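PDB 3FAC: CENP-V/GFA domain-containing protein from Rhodobacter sphaeroides 2.4.1, which is of unknown function but, as a zinc-binding Gfa-family protein, may have carbon-sulfur lyase activity. Local coordinates for residues A[88-92]-A[93-97]; A[3-6]-A[7-11]. All blocks are in the same frame, centred on the assembly; numbering follows the deposited sequence.

Contact 1: A[88-92]-A[93-97]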
# COMPACT_ATOMS: atom_id res chain seq x y z
N TYR A 88 6.96 -0.23 -4.56
CA TYR A 88 5.88 -0.72 -3.72
C TYR A 88 4.80 0.35 -3.74
O TYR A 88 5.10 1.54 -3.87
CB TYR A 88 6.35 -0.90 -2.28
CG TYR A 88 7.08 -2.18 -1.96
CD1 TYR A 88 6.48 -3.42 -2.14
CD2 TYR A 88 8.36 -2.15 -1.41
CE1 TYR A 88 7.12 -4.61 -1.77
CE2 TYR A 88 9.01 -3.32 -1.03
CZ TYR A 88 8.39 -4.54 -1.21
OH TYR A 88 9.03 -5.70 -0.82
N GLY A 89 3.55 -0.07 -3.62
CA GLY A 89 2.45 0.87 -3.57
C GLY A 89 1.97 0.76 -2.14
O GLY A 89 1.57 -0.32 -1.71
N VAL A 90 2.02 1.86 -1.39
CA VAL A 90 1.61 1.83 0.01
C VAL A 90 0.29 2.55 0.27
O VAL A 90 -0.00 3.58 -0.33
CB VAL A 90 2.68 2.47 0.91
CG1 VAL A 90 2.26 2.38 2.38
CG2 VAL A 90 4.01 1.78 0.71
N ASN A 91 -0.50 1.98 1.17
CA ASN A 91 -1.79 2.55 1.56
C ASN A 91 -1.49 3.76 2.47
O ASN A 91 -1.08 3.59 3.62
CB ASN A 91 -2.59 1.50 2.33
CG ASN A 91 -4.05 1.88 2.50
OD1 ASN A 91 -4.40 3.05 2.67
ND2 ASN A 91 -4.92 0.88 2.45
N VAL A 92 -1.68 4.97 1.94
CA VAL A 92 -1.41 6.18 2.72
C VAL A 92 -2.18 6.23 4.04
O VAL A 92 -1.69 6.78 5.03
CB VAL A 92 -1.77 7.47 1.91
CG1 VAL A 92 -1.07 7.47 0.56
CG2 VAL A 92 -3.28 7.58 1.72
N ALA A 93 -3.37 5.65 4.07
CA ALA A 93 -4.19 5.66 5.27
C ALA A 93 -3.63 4.85 6.43
O ALA A 93 -4.05 5.02 7.57
CB ALA A 93 -5.59 5.19 4.94
N ILE A 94 -2.68 3.95 6.16
CA ILE A 94 -2.11 3.18 7.26
C ILE A 94 -0.92 3.92 7.88
O ILE A 94 -0.50 3.62 9.00
CB ILE A 94 -1.64 1.76 6.80
CG1 ILE A 94 -0.42 1.86 5.88
CG2 ILE A 94 -2.78 1.03 6.11
CD1 ILE A 94 0.27 0.52 5.66
N LEU A 95 -0.39 4.90 7.16
CA LEU A 95 0.74 5.70 7.63
C LEU A 95 0.34 6.52 8.85
O LEU A 95 -0.65 7.26 8.82
CB LEU A 95 1.24 6.63 6.52
CG LEU A 95 1.66 5.96 5.21
CD1 LEU A 95 2.09 7.03 4.23
CD2 LEU A 95 2.79 4.97 5.45
N GLU A 96 1.11 6.39 9.93
CA GLU A 96 0.86 7.09 11.18
C GLU A 96 0.78 8.60 11.00
O GLU A 96 1.67 9.21 10.40
CB GLU A 96 1.94 6.73 12.20
CG GLU A 96 1.83 7.47 13.54
CD GLU A 96 2.62 6.79 14.65
OE1 GLU A 96 2.13 5.78 15.20
OE2 GLU A 96 3.74 7.26 14.97
N GLY A 97 -0.30 9.19 11.51
CA GLY A 97 -0.49 10.62 11.42
C GLY A 97 -1.06 11.11 10.09
O GLY A 97 -1.08 12.31 9.83
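Asn91 and Ile94 meet across the turn that follows strand 87-91, with the backbone N of Ile94 donating to Asn91 O (3.0 Å, 160°). One residue on, Leu95 N reaches Val92 O at 3.1 Å, so two type I turns overlap. The amide of Asn91 closes an Asx turn over the first of them: with CG anti to the backbone N (chi1 -166°), OD1 accepts from Ala93 N at 3.1 Å, the donor tilted a little from the carbonyl plane, while ND2 bonds Tyr76 O. Both ends of the amide are thus held, which fixes its rotation. The tight part lies at Ile94: its CG1 sits only 2.9 Å from Asn91 O, and its CG2 packs 3.8 Å from Asn91 CB. Val90 CG1 meets Leu95 CD2 more loosely at 4.1 Å, the two side chains crossing at about a right angle. Ala93 is the exposed member, its methyl lying beside Asn91 OD1. Inward, Val90 and Ile94 rest on Ile12, and Leu95 on Val14, both of strand 11-14; Val90 also touches Leu46, and backbone bonds tie strand 87-91 between strands 38-42 and 76-80.

Contact 2: A[3-6]-A[7-11]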
# COMPACT_ATOMS: atom_id res chain seq x y z
N GLY A 3 3.70 2.37 9.51
CA GLY A 3 2.48 1.98 8.85
C GLY A 3 1.90 0.81 9.62
O GLY A 3 2.64 -0.08 10.03
N THR A 4 0.58 0.81 9.83
CA THR A 4 -0.05 -0.28 10.57
C THR A 4 -1.48 -0.54 10.10
O THR A 4 -2.22 0.40 9.82
CB THR A 4 -0.12 0.03 12.07
OG1 THR A 4 -0.83 1.26 12.26
CG2 THR A 4 1.28 0.16 12.66
N CYS A 5 -1.86 -1.81 10.01
CA CYS A 5 -3.22 -2.13 9.60
C CYS A 5 -4.13 -1.78 10.78
O CYS A 5 -3.65 -1.35 11.83
CB CYS A 5 -3.35 -3.62 9.24
SG CYS A 5 -3.26 -4.80 10.62
N HIS A 6 -5.43 -1.97 10.62
CA HIS A 6 -6.35 -1.64 11.70
C HIS A 6 -6.19 -2.58 12.89
O HIS A 6 -5.98 -2.12 14.01
CB HIS A 6 -7.79 -1.67 11.22
CG HIS A 6 -8.75 -1.11 12.21
ND1 HIS A 6 -8.70 0.20 12.63
CD2 HIS A 6 -9.74 -1.70 12.92
CE1 HIS A 6 -9.62 0.40 13.55
NE2 HIS A 6 -10.27 -0.73 13.75
N CYS A 7 -6.29 -3.88 12.64
CA CYS A 7 -6.13 -4.90 13.69
C CYS A 7 -4.87 -4.60 14.50
O CYS A 7 -4.79 -4.92 15.69
CB CYS A 7 -6.01 -6.31 13.07
SG CYS A 7 -5.04 -6.39 11.51
N GLY A 8 -3.90 -3.98 13.84
CA GLY A 8 -2.65 -3.66 14.50
C GLY A 8 -1.69 -4.83 14.41
O GLY A 8 -0.57 -4.77 14.92
N ALA A 9 -2.14 -5.90 13.76
CA ALA A 9 -1.33 -7.10 13.59
C ALA A 9 -0.11 -6.86 12.71
O ALA A 9 0.95 -7.44 12.92
CB ALA A 9 -2.19 -8.22 13.00
N VAL A 10 -0.27 -5.99 11.71
CA VAL A 10 0.82 -5.72 10.78
C VAL A 10 1.43 -4.32 10.94
O VAL A 10 0.71 -3.33 11.08
CB VAL A 10 0.34 -5.86 9.32
CG1 VAL A 10 1.52 -5.94 8.39
CG2 VAL A 10 -0.54 -7.09 9.18
N GLU A 11 2.76 -4.26 10.93
CA GLU A 11 3.45 -2.98 11.02
C GLU A 11 4.62 -2.92 10.05
O GLU A 11 5.48 -3.80 10.06
CB GLU A 11 3.98 -2.71 12.43
CG GLU A 11 4.69 -1.35 12.51
CD GLU A 11 5.17 -0.99 13.90
OE1 GLU A 11 4.35 -1.05 14.85
OE2 GLU A 11 6.35 -0.61 14.04
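Thr4 and Glu11 pair across the base of a tight loop that carries the chain from strand 2-4 into strand 11-14. Theirs is an antiparallel, non-hydrogen-bonded pair, and two CA-H...O contacts flank it: Glu11 CA approaches Gly3 O, and Thr4 CA approaches Val10 O. The same Val10 carbonyl takes a proper hydrogen bond from Cys5 N (3.2 Å, 153°), so one oxygen gathers both an N-H and a C-H from the opposing strand end. Nearer the tip, a weak and less certain bond runs from Gly8 N to Cys5 O; Gly8 turns the backbone there with a positive phi of 86°.

Among the carbon contacts, Thr4 and Glu11 lie side by side and point the same way. Thr4 CG2, placed anti to its own carbonyl carbon, rests 3.7 Å from Glu11 CG, and the extended glutamate runs on past the methyl to put OE1 in a salt bridge with Arg50. The same arginine binds Gly8 O, tying the loop to strand 46-50.

Cys5 SG gathers the sulfur contacts. Set between its backbone N and carbonyl carbon (chi1 71°), it lies 2.5 Å from Cys7 SG, longer than a normal disulfide yet too short for a relaxed nonbonded contact. Val10 CG2 lies 3.8 Å from Cys5 SG.

Cys7 is also modelled in a disulfide with Cys73; one sulfur cannot form both links at once, so the bonding stays unsettled. Cys70 touches Cys5 and Cys7. Four cysteines from the 5-7 loop, the end of strand 66-70 and the loop after it are consistent with the structural zinc site of Gfa proteins; if truly oxidised, they would probably be unable to bind metal as thiolates.

Overall arrangement
The two contacts lie in series along the chain, with centres about 11 Å apart, and they meet directly. Ile94 O of contact 1 and Thr4 N of contact 2 are 3.1 Å apart, probably hydrogen-bonded, and Ile94 CD1 packs 4.1 Å from Gly3 CA. The turn leaving strand 87-91 therefore leans on strand 2-4 as it enters the cysteine loop, linking the five-stranded sheet to the three-stranded one. Contact 1 is the more central, its centre about 6 Å from that of the chain against about 12 Å for contact 2. Contact 2 supplies Cys5 and Cys7, strand 66-70 and the following loop Cys70 and Cys73; contact 1 reaches the cysteine loop through Gly3 and Thr4, just before it.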